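Local coordinates for probable leucine/isoleucine/valine-binding protein (Rhodopirellula baltica, PDB 4KV7) that probably binds leucine, isoleucine or valine as the periplasmic solute-binding component of an ABC transport system, at residues Ala143-Ala148 with Ala219-Gly224; Asp171-Gly176 with Ser189-Gly194; Asp205-Leu210 with Ser230-Met235. The protein carries 1 engineered substitution. All blocks are in the same frame, centred on the assembly; numbering follows the deposited sequence.

Contact 1. Residues Ala143-Ala148 with Ala219-Gly224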
ATOM      1  N   ALA A 143      -9.725  -4.706  10.765  1.00  9.52           N
ATOM      2  CA  ALA A 143     -10.752  -5.655  11.185  1.00 10.05           C
ATOM      3  C   ALA A 143     -10.122  -7.026  11.390  1.00  9.30           C
ATOM      4  O   ALA A 143     -10.420  -7.713  12.372  1.00 10.50           O
ATOM      5  CB  ALA A 143     -11.875  -5.724  10.151  1.00 11.16           C
ATOM      6  N   ALA A 144      -9.273  -7.442  10.459  1.00 10.28           N
ATOM      7  CA  ALA A 144      -8.621  -8.744  10.580  1.00 10.19           C
ATOM      8  C   ALA A 144      -7.770  -8.818  11.849  1.00  9.80           C
ATOM      9  O   ALA A 144      -7.823  -9.806  12.579  1.00 11.00           O
ATOM     10  CB  ALA A 144      -7.787  -9.035   9.352  1.00 11.43           C
HETATM   11  N   MSE A 145      -7.007  -7.761  12.117  1.00  9.14           N
HETATM   12  CA  MSE A 145      -6.178  -7.699  13.311  1.00 10.17           C
HETATM   13  C   MSE A 145      -7.010  -7.774  14.580  1.00 10.08           C
HETATM   14  O   MSE A 145      -6.722  -8.568  15.483  1.00 10.24           O
HETATM   15  CB  MSE A 145      -5.387  -6.391  13.338  1.00  8.68           C
HETATM   16  CG  MSE A 145      -4.326  -6.244  12.288  1.00  9.94           C
HETATM   17 SE   MSE A 145      -3.622  -4.479  12.497  0.62 10.87          SE
HETATM   18  CE  MSE A 145      -2.048  -4.580  11.341  1.00 10.36           C
ATOM     19  N   VAL A 146      -8.024  -6.915  14.671  1.00 10.09           N
ATOM     20  CA  VAL A 146      -8.812  -6.825  15.890  1.00 10.46           C
ATOM     21  C   VAL A 146      -9.546  -8.133  16.152  1.00 11.09           C
ATOM     22  O   VAL A 146      -9.538  -8.632  17.284  1.00 12.24           O
ATOM     23  CB  VAL A 146      -9.772  -5.619  15.858  1.00  9.81           C
ATOM     24  CG1 VAL A 146     -10.831  -5.723  16.963  1.00 12.17           C
ATOM     25  CG2 VAL A 146      -8.984  -4.315  15.951  1.00 11.32           C
ATOM     26  N   ASP A 147     -10.176  -8.701  15.127  1.00 10.40           N
ATOM     27  CA  ASP A 147     -10.887  -9.957  15.327  1.00 11.93           C
ATOM     28  C   ASP A 147      -9.936 -11.046  15.811  1.00 11.64           C
ATOM     29  O   ASP A 147     -10.281 -11.832  16.692  1.00 12.31           O
ATOM     30  CB  ASP A 147     -11.581 -10.415  14.040  1.00 12.65           C
ATOM     31  CG  ASP A 147     -12.794  -9.569  13.677  1.00 13.58           C
ATOM     32  OD1 ASP A 147     -13.318  -8.850  14.547  1.00 15.67           O
ATOM     33  OD2 ASP A 147     -13.221  -9.632  12.500  1.00 15.61           O
ATOM     34  N   ALA A 148      -8.734 -11.086  15.243  1.00 11.14           N
ATOM     35  CA  ALA A 148      -7.775 -12.115  15.628  1.00 11.43           C
ATOM     36  C   ALA A 148      -7.256 -11.920  17.049  1.00 12.10           C
ATOM     37  O   ALA A 148      -7.057 -12.888  17.774  1.00 13.41           O
ATOM     38  CB  ALA A 148      -6.632 -12.159  14.653  1.00 13.39           C
ATOM     39  N   ALA A 219      -1.614  -4.915  22.967  1.00 12.74           N
ATOM     40  CA  ALA A 219      -1.369  -4.930  21.540  1.00 12.21           C
ATOM     41  C   ALA A 219      -1.360  -3.492  21.077  1.00 12.17           C
ATOM     42  O   ALA A 219      -2.176  -2.686  21.540  1.00 12.86           O
ATOM     43  CB  ALA A 219      -2.472  -5.703  20.813  1.00 14.97           C
ATOM     44  N   VAL A 220      -0.445  -3.169  20.171  1.00 11.15           N
ATOM     45  CA  VAL A 220      -0.381  -1.839  19.585  1.00 11.34           C
ATOM     46  C   VAL A 220      -0.403  -1.971  18.071  1.00 10.34           C
ATOM     47  O   VAL A 220       0.502  -2.554  17.465  1.00 11.43           O
ATOM     48  CB  VAL A 220       0.878  -1.066  20.026  1.00 11.65           C
ATOM     49  CG1 VAL A 220       0.968   0.267  19.311  1.00 12.79           C
ATOM     50  CG2 VAL A 220       0.867  -0.852  21.533  1.00 13.73           C
ATOM     51  N   ILE A 221      -1.459  -1.434  17.469  1.00  9.55           N
ATOM     52  CA  ILE A 221      -1.626  -1.385  16.026  1.00 10.20           C
ATOM     53  C   ILE A 221      -0.969  -0.111  15.515  1.00  8.88           C
ATOM     54  O   ILE A 221      -1.315   1.004  15.925  1.00  9.79           O
ATOM     55  CB  ILE A 221      -3.125  -1.476  15.642  1.00 10.16           C
ATOM     56  CG1 ILE A 221      -3.651  -2.875  15.981  1.00 10.40           C
ATOM     57  CG2 ILE A 221      -3.327  -1.181  14.161  1.00  9.97           C
ATOM     58  CD1 ILE A 221      -5.176  -3.037  15.903  1.00 11.71           C
HETATM   59  N   MSE A 222      -0.005  -0.293  14.620  1.00  9.13           N
HETATM   60  CA  MSE A 222       0.805   0.807  14.102  1.00  9.42           C
HETATM   61  C   MSE A 222       0.338   1.223  12.718  1.00  9.57           C
HETATM   62  O   MSE A 222       0.409   0.445  11.753  1.00 10.52           O
HETATM   63  CB  MSE A 222       2.278   0.408  14.061  1.00 10.42           C
HETATM   64  CG  MSE A 222       2.809  -0.029  15.413  1.00 11.87           C
HETATM   65 SE   MSE A 222       4.720  -0.368  15.486  0.62 12.61          SE
HETATM   66  CE  MSE A 222       4.823  -1.666  14.046  1.00 19.04           C
ATOM     67  N   VAL A 223      -0.154   2.451  12.640  1.00  8.09           N
ATOM     68  CA  VAL A 223      -0.621   3.030  11.389  1.00  8.47           C
ATOM     69  C   VAL A 223       0.346   4.171  11.072  1.00  8.61           C
ATOM     70  O   VAL A 223       0.064   5.346  11.308  1.00  8.74           O
ATOM     71  CB  VAL A 223      -2.089   3.524  11.502  1.00  8.91           C
ATOM     72  CG1 VAL A 223      -2.596   3.951  10.145  1.00  9.37           C
ATOM     73  CG2 VAL A 223      -2.996   2.443  12.103  1.00  9.73           C
ATOM     74  N   GLY A 224       1.519   3.792  10.579  1.00  8.27           N
ATOM     75  CA  GLY A 224       2.598   4.730  10.388  1.00  8.89           C
ATOM     76  C   GLY A 224       3.510   4.295   9.270  1.00  8.60           C
ATOM     77  O   GLY A 224       3.109   3.503   8.423  1.00  8.40           O
TER
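Strand 219-223 meets helix 138-151 through Ile-221, which packs on Met-145 and Val-146. Two residues earlier, Ala-219 shares with Ile-221 a backbone hydrogen-bonded partner in the neighbouring strand, Gly-160. Ile-221 itself turns its side chain to the helix, with CG1 anti to the carbonyl carbon (chi1 -68°) and CG2 anti to the backbone N, so that both branches present carbon to the selenium of Met-145. The closest approach is Met-145 SE to Ile-221 CG2 at 3.7 Å, and SE lies nearly as close to Ile-221 CG1, at 3.8 Å. Met-145 runs extended (chi2 176°) and reaches across the isoleucine at a slant. The far methyl, Ile-221 CD1, extends to Val-146 CG2 at 4.0 Å, the two side chains lying roughly at right angles. This is the helix-on-sheet packing of the alpha/beta sandwich of type 1 periplasmic binding proteins, with strand 219-223 set between strands 159-164 and 244-247. Leu-246 and Val-248 add to the apolar surroundings of Met-145, and Ala-179, Ile-180 and His-183 of helix 167-183 line Val-146. Met-222 then points away from helix 138-151, and packs on Phe-245 and Ala-247.

Contact 2. Residues Asp171-Gly176 with Ser189-Gly194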
ATOM      1  N   ASP A 171      -7.459   7.415   9.390  1.00  9.27           N
ATOM      2  CA  ASP A 171      -8.201   6.373   8.700  1.00  9.38           C
ATOM      3  C   ASP A 171      -7.971   4.996   9.323  1.00  8.48           C
ATOM      4  O   ASP A 171      -8.918   4.229   9.520  1.00  8.87           O
ATOM      5  CB  ASP A 171      -7.861   6.367   7.214  1.00 10.43           C
ATOM      6  CG  ASP A 171      -8.885   5.611   6.402  1.00 12.67           C
ATOM      7  OD1 ASP A 171      -9.966   6.178   6.171  1.00 17.80           O
ATOM      8  OD2 ASP A 171      -8.614   4.466   6.016  1.00 14.29           O
ATOM      9  N   GLY A 172      -6.722   4.679   9.647  1.00  9.39           N
ATOM     10  CA  GLY A 172      -6.426   3.414  10.296  1.00  9.63           C
ATOM     11  C   GLY A 172      -7.025   3.319  11.691  1.00  8.89           C
ATOM     12  O   GLY A 172      -7.564   2.273  12.083  1.00  9.79           O
ATOM     13  N   PHE A 173      -6.923   4.407  12.446  1.00  9.05           N
ATOM     14  CA  PHE A 173      -7.531   4.478  13.766  1.00  9.71           C
ATOM     15  C   PHE A 173      -9.036   4.253  13.700  1.00  9.63           C
ATOM     16  O   PHE A 173      -9.593   3.476  14.477  1.00  9.83           O
ATOM     17  CB  PHE A 173      -7.227   5.825  14.418  1.00  9.56           C
ATOM     18  CG  PHE A 173      -7.860   5.981  15.765  1.00 10.88           C
ATOM     19  CD1 PHE A 173      -7.393   5.256  16.861  1.00 11.93           C
ATOM     20  CD2 PHE A 173      -8.923   6.853  15.947  1.00 13.35           C
ATOM     21  CE1 PHE A 173      -7.986   5.400  18.104  1.00 12.89           C
ATOM     22  CE2 PHE A 173      -9.512   7.004  17.190  1.00 16.32           C
ATOM     23  CZ  PHE A 173      -9.042   6.277  18.267  1.00 14.23           C
ATOM     24  N   PHE A 174      -9.698   4.938  12.784  1.00  9.89           N
ATOM     25  CA  PHE A 174     -11.137   4.784  12.652  1.00 10.66           C
ATOM     26  C   PHE A 174     -11.524   3.369  12.231  1.00  9.03           C
ATOM     27  O   PHE A 174     -12.552   2.849  12.673  1.00 10.62           O
ATOM     28  CB  PHE A 174     -11.694   5.848  11.709  1.00 12.71           C
ATOM     29  CG  PHE A 174     -11.622   7.246  12.275  1.00 17.93           C
ATOM     30  CD1 PHE A 174     -11.791   7.466  13.632  1.00 22.98           C
ATOM     31  CD2 PHE A 174     -11.364   8.336  11.453  1.00 19.40           C
ATOM     32  CE1 PHE A 174     -11.721   8.752  14.161  1.00 28.08           C
ATOM     33  CE2 PHE A 174     -11.292   9.624  11.971  1.00 22.23           C
ATOM     34  CZ  PHE A 174     -11.467   9.827  13.325  1.00 26.20           C
ATOM     35  N   GLY A 175     -10.698   2.726  11.408  1.00 10.18           N
ATOM     36  CA  GLY A 175     -10.911   1.325  11.077  1.00 11.90           C
ATOM     37  C   GLY A 175     -10.813   0.445  12.312  1.00  9.30           C
ATOM     38  O   GLY A 175     -11.644  -0.440  12.531  1.00 10.41           O
ATOM     39  N   GLY A 176      -9.802   0.683  13.134  1.00 10.12           N
ATOM     40  CA  GLY A 176      -9.649  -0.060  14.369  1.00 10.14           C
ATOM     41  C   GLY A 176     -10.803   0.149  15.333  1.00  9.36           C
ATOM     42  O   GLY A 176     -11.303  -0.804  15.941  1.00 10.27           O
ATOM     43  N   SER A 189     -12.804   8.378  22.810  1.00 21.44           N
ATOM     44  CA  SER A 189     -11.787   8.950  23.701  1.00 24.50           C
ATOM     45  C   SER A 189     -11.152   7.913  24.631  1.00 20.68           C
ATOM     46  O   SER A 189     -10.114   8.177  25.245  1.00 22.38           O
ATOM     47  CB  SER A 189     -12.383  10.084  24.541  1.00 27.63           C
ATOM     48  OG  SER A 189     -13.380   9.587  25.419  1.00 33.32           O
ATOM     49  N   SER A 190     -11.766   6.738  24.732  1.00 19.50           N
ATOM     50  CA  SER A 190     -11.274   5.699  25.632  0.59 19.93           C
ATOM     51  C   SER A 190     -10.101   4.910  25.049  1.00 17.43           C
ATOM     52  O   SER A 190      -9.324   4.315  25.788  1.00 18.23           O
ATOM     53  CB  SER A 190     -12.405   4.740  26.011  0.59 19.83           C
ATOM     54  OG  SER A 190     -12.794   3.945  24.906  0.59 19.08           O
ATOM     55  N   LEU A 191      -9.975   4.896  23.728  1.00 15.34           N
ATOM     56  CA  LEU A 191      -8.940   4.084  23.092  1.00 14.19           C
ATOM     57  C   LEU A 191      -7.540   4.648  23.329  1.00 13.98           C
ATOM     58  O   LEU A 191      -7.335   5.863  23.268  1.00 15.22           O
ATOM     59  CB  LEU A 191      -9.184   3.975  21.586  1.00 13.43           C
ATOM     60  CG  LEU A 191     -10.198   2.939  21.097  1.00 15.39           C
ATOM     61  CD1 LEU A 191     -11.605   3.209  21.606  1.00 17.06           C
ATOM     62  CD2 LEU A 191     -10.195   2.898  19.575  1.00 16.08           C
ATOM     63  N   PRO A 192      -6.558   3.771  23.587  1.00 13.38           N
ATOM     64  CA  PRO A 192      -5.175   4.259  23.653  1.00 13.88           C
ATOM     65  C   PRO A 192      -4.757   4.698  22.262  1.00 12.87           C
ATOM     66  O   PRO A 192      -4.909   3.935  21.316  1.00 12.84           O
ATOM     67  CB  PRO A 192      -4.372   3.018  24.066  1.00 15.56           C
ATOM     68  CG  PRO A 192      -5.400   1.946  24.388  1.00 14.99           C
ATOM     69  CD  PRO A 192      -6.637   2.305  23.650  1.00 15.66           C
ATOM     70  N   HIS A 193      -4.246   5.917  22.136  1.00 12.62           N
ATOM     71  CA  HIS A 193      -3.940   6.459  20.825  1.00 12.87           C
ATOM     72  C   HIS A 193      -2.785   7.456  20.883  1.00 14.52           C
ATOM     73  O   HIS A 193      -2.983   8.634  21.181  1.00 19.08           O
ATOM     74  CB  HIS A 193      -5.178   7.126  20.232  1.00 12.69           C
ATOM     75  CG  HIS A 193      -5.065   7.408  18.766  1.00 11.94           C
ATOM     76  ND1 HIS A 193      -5.995   8.157  18.078  1.00 12.69           N
ATOM     77  CD2 HIS A 193      -4.146   7.020  17.846  1.00 11.42           C
ATOM     78  CE1 HIS A 193      -5.650   8.228  16.803  1.00 13.12           C
ATOM     79  NE2 HIS A 193      -4.536   7.539  16.635  1.00 11.96           N
ATOM     80  N   GLY A 194      -1.579   6.967  20.620  1.00 11.51           N
ATOM     81  CA  GLY A 194      -0.402   7.814  20.536  1.00 11.60           C
ATOM     82  C   GLY A 194      -0.176   8.224  19.098  1.00 11.30           C
ATOM     83  O   GLY A 194      -0.409   7.420  18.195  1.00 11.38           O
TER
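Phe-173 lays its ring flat against the imidazole of His-193 in an offset stack, the centroids 3.8 Å apart and the planes only 8° from parallel. Beginning at the root of the phenylalanine, CB already touches the histidine, lying 3.7 Å from His-193 CE1. The side chain leaves the helix with CG anti to the backbone N (chi1 178°), which carries the ring outward to the strand. Phe-173 CG then meets His-193 CE1 at 3.3 Å, a snug contact. The displacement puts His-193 ND1 over the middle of the phenyl ring and Phe-173 CD1 over the middle of the imidazole, so each ring offers a face rather than an edge. Beyond the stack, the far end of the phenyl ring reaches Leu-191, whose CD2 lies 3.6 Å from Phe-173 CE1.

The contact belongs to a beta-alpha-beta crossover, strand 159-164, helix 167-183 and strand 193-196, and packs the helix against the strand that ends the sheet. The first strand of the unit, the sheet neighbour of strand 193-196, contributes as well: Phe-161 meets Phe-173 edge-to-face, and Thr-163 OG1 is hydrogen-bonded to His-193 NE2, which helps to fix the rotation of the imidazole against the phenyl face. An alanine in place of Phe-173 would take away the whole ring and would probably leave the imidazole without its stacking partner and open a gap beside Leu-191 CD2. Further along the helix, Leu-191 continues its packing on Leu-177 and Ile-180.

Contact 3. Residues Asp205-Leu210 with Ser230-Met235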
ATOM      1  N   ASP A 205       6.167  11.531  22.532  1.00 16.06           N
ATOM      2  CA  ASP A 205       4.870  11.892  23.105  1.00 17.41           C
ATOM      3  C   ASP A 205       3.855  10.777  22.906  1.00 17.57           C
ATOM      4  O   ASP A 205       3.082  10.465  23.819  1.00 17.54           O
ATOM      5  CB  ASP A 205       4.337  13.194  22.494  1.00 22.36           C
ATOM      6  CG  ASP A 205       5.066  14.424  22.996  1.00 31.13           C
ATOM      7  OD1 ASP A 205       5.831  14.316  23.978  1.00 27.09           O
ATOM      8  OD2 ASP A 205       4.859  15.508  22.413  1.00 35.96           O
ATOM      9  N   GLY A 206       3.853  10.175  21.721  1.00 15.45           N
ATOM     10  CA  GLY A 206       2.932   9.093  21.433  1.00 15.57           C
ATOM     11  C   GLY A 206       3.185   7.872  22.293  1.00 13.57           C
ATOM     12  O   GLY A 206       2.245   7.224  22.764  1.00 14.72           O
ATOM     13  N   LEU A 207       4.455   7.546  22.510  1.00 14.24           N
ATOM     14  CA  LEU A 207       4.791   6.435  23.396  1.00 14.74           C
ATOM     15  C   LEU A 207       4.314   6.698  24.823  1.00 15.45           C
ATOM     16  O   LEU A 207       3.744   5.813  25.472  1.00 16.06           O
ATOM     17  CB  LEU A 207       6.295   6.158  23.382  1.00 16.04           C
ATOM     18  CG  LEU A 207       6.755   5.073  24.358  1.00 16.47           C
ATOM     19  CD1 LEU A 207       6.084   3.747  24.073  1.00 18.31           C
ATOM     20  CD2 LEU A 207       8.273   4.932  24.303  1.00 21.48           C
ATOM     21  N   ALA A 208       4.541   7.910  25.315  1.00 15.83           N
ATOM     22  CA  ALA A 208       4.133   8.269  26.670  1.00 17.35           C
ATOM     23  C   ALA A 208       2.622   8.128  26.841  1.00 16.68           C
ATOM     24  O   ALA A 208       2.154   7.655  27.877  1.00 17.96           O
ATOM     25  CB  ALA A 208       4.583   9.680  27.011  1.00 18.65           C
ATOM     26  N   ASP A 209       1.862   8.520  25.822  1.00 16.55           N
ATOM     27  CA  ASP A 209       0.404   8.377  25.858  1.00 17.35           C
ATOM     28  C   ASP A 209      -0.024   6.917  25.974  1.00 16.09           C
ATOM     29  O   ASP A 209      -0.936   6.600  26.735  1.00 19.69           O
ATOM     30  CB  ASP A 209      -0.245   9.022  24.629  1.00 19.82           C
ATOM     31  CG  ASP A 209      -0.300  10.534  24.725  1.00 21.58           C
ATOM     32  OD1 ASP A 209      -0.120  11.066  25.838  1.00 25.81           O
ATOM     33  OD2 ASP A 209      -0.530  11.190  23.689  1.00 27.08           O
ATOM     34  N   LEU A 210       0.627   6.027  25.237  1.00 15.04           N
ATOM     35  CA  LEU A 210       0.325   4.609  25.357  1.00 14.86           C
ATOM     36  C   LEU A 210       0.693   4.077  26.739  1.00 16.67           C
ATOM     37  O   LEU A 210      -0.073   3.330  27.350  1.00 17.45           O
ATOM     38  CB  LEU A 210       1.055   3.815  24.283  1.00 15.58           C
ATOM     39  CG  LEU A 210       0.595   4.108  22.857  1.00 14.49           C
ATOM     40  CD1 LEU A 210       1.542   3.433  21.882  1.00 17.35           C
ATOM     41  CD2 LEU A 210      -0.831   3.621  22.667  1.00 15.43           C
ATOM     42  N   SER A 230       9.836   2.111  13.667  1.00 11.63           N
ATOM     43  CA  SER A 230      11.047   1.482  14.179  0.73 12.09           C
ATOM     44  C   SER A 230      11.519   2.171  15.445  1.00 14.40           C
ATOM     45  O   SER A 230      11.905   1.517  16.419  1.00 14.52           O
ATOM     46  CB  SER A 230      12.171   1.532  13.149  0.73 12.77           C
ATOM     47  OG  SER A 230      11.875   0.725  12.034  0.73 13.32           O
ATOM     48  N   LYS A 231      11.513   3.499  15.437  1.00 12.99           N
ATOM     49  CA  LYS A 231      11.926   4.248  16.606  1.00 14.41           C
ATOM     50  C   LYS A 231      11.002   4.007  17.794  1.00 13.82           C
ATOM     51  O   LYS A 231      11.451   3.867  18.920  1.00 14.75           O
ATOM     52  CB  LYS A 231      12.006   5.738  16.288  1.00 15.04           C
ATOM     53  CG  LYS A 231      12.485   6.553  17.469  1.00 16.57           C
ATOM     54  CD  LYS A 231      12.867   7.955  17.089  1.00 19.89           C
ATOM     55  CE  LYS A 231      13.192   8.770  18.320  1.00 23.91           C
ATOM     56  NZ  LYS A 231      13.345  10.201  17.965  1.00 28.67           N
ATOM     57  N   LEU A 232       9.703   3.969  17.537  1.00 12.81           N
ATOM     58  CA  LEU A 232       8.728   3.694  18.581  1.00 12.79           C
ATOM     59  C   LEU A 232       9.006   2.334  19.232  1.00 13.36           C
ATOM     60  O   LEU A 232       9.011   2.211  20.454  1.00 14.12           O
ATOM     61  CB  LEU A 232       7.321   3.763  17.982  1.00 13.12           C
ATOM     62  CG  LEU A 232       6.100   3.623  18.899  1.00 13.47           C
ATOM     63  CD1 LEU A 232       5.842   2.178  19.289  1.00 15.17           C
ATOM     64  CD2 LEU A 232       6.197   4.513  20.128  1.00 15.57           C
ATOM     65  N   ILE A 233       9.217   1.310  18.413  1.00 13.42           N
ATOM     66  CA  ILE A 233       9.475  -0.027  18.936  1.00 15.03           C
ATOM     67  C   ILE A 233      10.761  -0.088  19.754  1.00 16.41           C
ATOM     68  O   ILE A 233      10.784  -0.682  20.839  1.00 17.52           O
ATOM     69  CB  ILE A 233       9.474  -1.068  17.822  1.00 15.28           C
ATOM     70  CG1 ILE A 233       8.040  -1.240  17.315  1.00 14.31           C
ATOM     71  CG2 ILE A 233      10.027  -2.402  18.325  1.00 18.18           C
ATOM     72  CD1 ILE A 233       7.939  -1.947  15.993  1.00 21.50           C
ATOM     73  N   ARG A 234      11.824   0.547  19.262  1.00 15.17           N
ATOM     74  CA  ARG A 234      13.076   0.600  20.007  1.00 17.42           C
ATOM     75  C   ARG A 234      12.876   1.279  21.352  1.00 16.45           C
ATOM     76  O   ARG A 234      13.360   0.803  22.380  1.00 18.34           O
ATOM     77  CB  ARG A 234      14.151   1.358  19.220  1.00 19.69           C
ATOM     78  CG  ARG A 234      14.777   0.559  18.095  1.00 20.96           C
ATOM     79  CD  ARG A 234      16.036   1.229  17.558  1.00 23.51           C
ATOM     80  NE  ARG A 234      16.572   0.511  16.404  1.00 28.22           N
ATOM     81  CZ  ARG A 234      17.396  -0.529  16.481  1.00 30.05           C
ATOM     82  NH1 ARG A 234      17.795  -0.986  17.663  1.00 35.55           N
ATOM     83  NH2 ARG A 234      17.825  -1.117  15.369  1.00 30.23           N
HETATM   84  N   MSE A 235      12.167   2.403  21.339  1.00 16.07           N
HETATM   85  CA  MSE A 235      11.945   3.173  22.557  1.00 17.54           C
HETATM   86  C   MSE A 235      11.015   2.483  23.536  1.00 17.24           C
HETATM   87  O   MSE A 235      11.203   2.574  24.750  1.00 19.05           O
HETATM   88  CB  MSE A 235      11.412   4.556  22.217  1.00 18.47           C
HETATM   89  CG  MSE A 235      12.465   5.440  21.607  1.00 22.64           C
HETATM   90 SE   MSE A 235      11.913   7.294  21.496  1.00 46.76          SE
HETATM   91  CE  MSE A 235      10.623   7.324  22.898  1.00 16.51           C
TER
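Leu-207 packs against Leu-232 and Met-235, and these apolar contacts carry the pairing of helices 204-211 and 226-238. Leu-232 and Met-235 stand about one helical turn apart, and the leucine divides its atoms between them. Its base faces Leu-232, with Leu-207 CB 3.6 Å from Leu-232 CD2. The branch Leu-207 CD1 also leans on that same methyl, at 4.0 Å. The other branch goes to the methionine, where Leu-207 CD2 lies 3.6 Å from Met-235 CE. Met-235 is extended as far as selenium and then bends sharply (chi3 25°), which folds its terminal methyl back to the leucine. Met-235 CB approaches the same methyl, Leu-207 CD2, at 3.8 Å, so that the start and the end of one side chain both bear on it.

A polar link lies to the side of this apolar core: Lys-231 NZ forms a salt bridge with Glu-204 at the start of helix 204-211 and is hydrogen-bonded to Ser-201 O. The two helices lie on one face of the sheet, before and after strand 219-223 in the chain; Leu-210 packs on Val-220 of that strand and Leu-232 on Phe-245 of the next.

With only apolar side-chain contacts between the two segments, the fit here depends on shape rather than on directional bonds, and the lysine salt bridge probably adds the polar component of the helix pairing.

From the N-terminal side, contact 1 opens on helix 138-151 and closes about 70 residues later on strand 219-223. Contact 2 opens and closes entirely within that span, joining helix 167-183 to strand 193-196. Contact 3 starts after contact 2 has closed and ends beyond strand 219-223, so it crosses contact 1. Contacts 1 and 2 tie helices to one face of the sheet, whereas contact 3 pairs two helices on the opposite face. The strands also join the contacts by packing: Met-222 SE lies 3.6 Å from Ile-233 CD1, and Pro-192 CB lies 3.9 Å from Leu-210 CD2.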